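Local structure of chemotaxis operon protein (CheX) (Borrelia burgdorferi, 3HZH) at residues B[92-95]-B[96-99]. The protein probably dephosphorylates the phosphorylated response regulator CheY in chemotaxis signalling and can bind copies of itself. Sequence-based numbering, arbitrary orientation.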
loop_
_atom_site.group_PDB
_atom_site.type_symbol
_atom_site.label_atom_id
_atom_site.label_comp_id
_atom_site.label_asym_id
_atom_site.label_seq_id
_atom_site.Cartn_x
_atom_site.Cartn_y
_atom_site.Cartn_z
ATOM N N PHE B 92 13.618 -2.188 -17.788
ATOM C CA PHE B 92 12.361 -2.813 -17.381
ATOM C C PHE B 92 12.323 -4.301 -17.703
ATOM O O PHE B 92 11.426 -5.027 -17.267
ATOM C CB PHE B 92 11.202 -2.114 -18.102
ATOM C CG PHE B 92 9.861 -2.760 -17.877
ATOM C CD1 PHE B 92 9.157 -2.566 -16.690
ATOM C CD2 PHE B 92 9.299 -3.563 -18.865
ATOM C CE1 PHE B 92 7.908 -3.162 -16.491
ATOM C CE2 PHE B 92 8.052 -4.166 -18.678
ATOM C CZ PHE B 92 7.355 -3.961 -17.488
ATOM N N ASP B 93 13.300 -4.747 -18.484
ATOM C CA ASP B 93 13.381 -6.143 -18.892
ATOM C C ASP B 93 14.342 -6.981 -18.075
ATOM O O ASP B 93 14.569 -8.165 -18.350
ATOM C CB ASP B 93 13.712 -6.244 -20.378
ATOM C CG ASP B 93 12.475 -6.124 -21.248
ATOM O OD1 ASP B 93 11.384 -6.501 -20.765
ATOM O OD2 ASP B 93 12.590 -5.699 -22.415
ATOM N N ASP B 94 14.918 -6.325 -17.081
ATOM C CA ASP B 94 15.804 -6.941 -16.120
ATOM C C ASP B 94 14.752 -7.577 -15.217
ATOM O O ASP B 94 13.743 -6.958 -14.870
ATOM C CB ASP B 94 16.615 -5.834 -15.436
ATOM C CG ASP B 94 17.028 -6.173 -14.017
ATOM O OD1 ASP B 94 16.638 -7.232 -13.490
ATOM O OD2 ASP B 94 17.741 -5.343 -13.412
ATOM N N GLU B 95 15.000 -8.837 -14.897
ATOM C CA GLU B 95 14.153 -9.712 -14.106
ATOM C C GLU B 95 13.825 -9.404 -12.667
ATOM O O GLU B 95 12.979 -10.061 -12.047
ATOM C CB GLU B 95 14.761 -11.088 -14.173
ATOM C CG GLU B 95 14.066 -11.961 -15.126
ATOM C CD GLU B 95 13.544 -13.154 -14.403
ATOM O OE1 GLU B 95 13.450 -13.074 -13.159
ATOM O OE2 GLU B 95 13.216 -14.157 -15.062
ATOM N N GLU B 96 14.515 -8.422 -12.123
ATOM C CA GLU B 96 14.298 -8.063 -10.756
ATOM C C GLU B 96 13.958 -6.572 -10.694
ATOM O O GLU B 96 13.352 -6.105 -9.733
ATOM C CB GLU B 96 15.527 -8.533 -9.962
ATOM C CG GLU B 96 16.409 -7.561 -9.249
ATOM C CD GLU B 96 17.503 -8.323 -8.504
ATOM O OE1 GLU B 96 17.279 -9.521 -8.211
ATOM O OE2 GLU B 96 18.561 -7.740 -8.192
ATOM N N THR B 97 14.300 -5.837 -11.753
ATOM C CA THR B 97 13.926 -4.422 -11.829
ATOM C C THR B 97 12.436 -4.460 -12.167
ATOM O O THR B 97 11.640 -3.678 -11.651
ATOM C CB THR B 97 14.640 -3.664 -12.975
ATOM O OG1 THR B 97 16.027 -3.499 -12.659
ATOM C CG2 THR B 97 13.991 -2.284 -13.181
ATOM N N LYS B 98 12.077 -5.398 -13.038
ATOM C CA LYS B 98 10.698 -5.584 -13.462
ATOM C C LYS B 98 9.849 -5.956 -12.249
ATOM O O LYS B 98 8.696 -5.537 -12.133
ATOM C CB LYS B 98 10.621 -6.714 -14.478
ATOM C CG LYS B 98 9.234 -6.991 -15.008
ATOM C CD LYS B 98 9.096 -8.464 -15.326
ATOM C CE LYS B 98 8.058 -8.700 -16.387
ATOM N NZ LYS B 98 8.519 -8.109 -17.679
ATOM N N GLU B 99 10.434 -6.748 -11.354
ATOM C CA GLU B 99 9.763 -7.203 -10.146
ATOM C C GLU B 99 9.466 -6.003 -9.251
ATOM O O GLU B 99 8.337 -5.818 -8.797
ATOM C CB GLU B 99 10.663 -8.187 -9.393
ATOM C CG GLU B 99 9.953 -9.342 -8.688
ATOM C CD GLU B 99 10.196 -9.377 -7.183
ATOM O OE1 GLU B 99 11.291 -8.973 -6.737
ATOM O OE2 GLU B 99 9.298 -9.844 -6.446
#
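Asp94 and Glu96 close an Asx turn, a textbook way of leading a loop into a helix: here the connection from helix 74-85 enters helix 97-118, which in CheX-type phosphatases carries the Glu-x-x-Asn signature. Asp94 OD1 accepts the amide of Glu96 N at 2.8 Å, nearly straight at 169°, and takes a weak second bond from Thr97 N at 3.2 Å. Its other oxygen, OD2, receives the hydroxyl proton of Thr97 OG1 at 2.6 Å, approached from well above the carboxylate plane. Placing CG anti to the backbone N, at a chi1 of 151°, swings the carboxylate toward these donors; with both oxygens engaged, its rotation is restrained. The main chain adds to the grip: Asp94 O accepts Lys98 N at 2.9 Å, with a weak, bent contribution from Thr97 N. Negative charge beside the amides at the start of the helix is expected to suit its dipole. Next to the turn, Phe92 packs on Ile74 and Leu78 of helix 74-85, and Thr97 also packs on Leu78. Lys98 reaches out past Phe92 to a cation-pi contact with Tyr136; its NZ lies 4.5 Å from Asp93 OD1, too far for a salt bridge. Along the way the Lys98 aliphatic chain crosses the Phe92 ring, CG standing 4.3 Å above one face and displaced toward the rim.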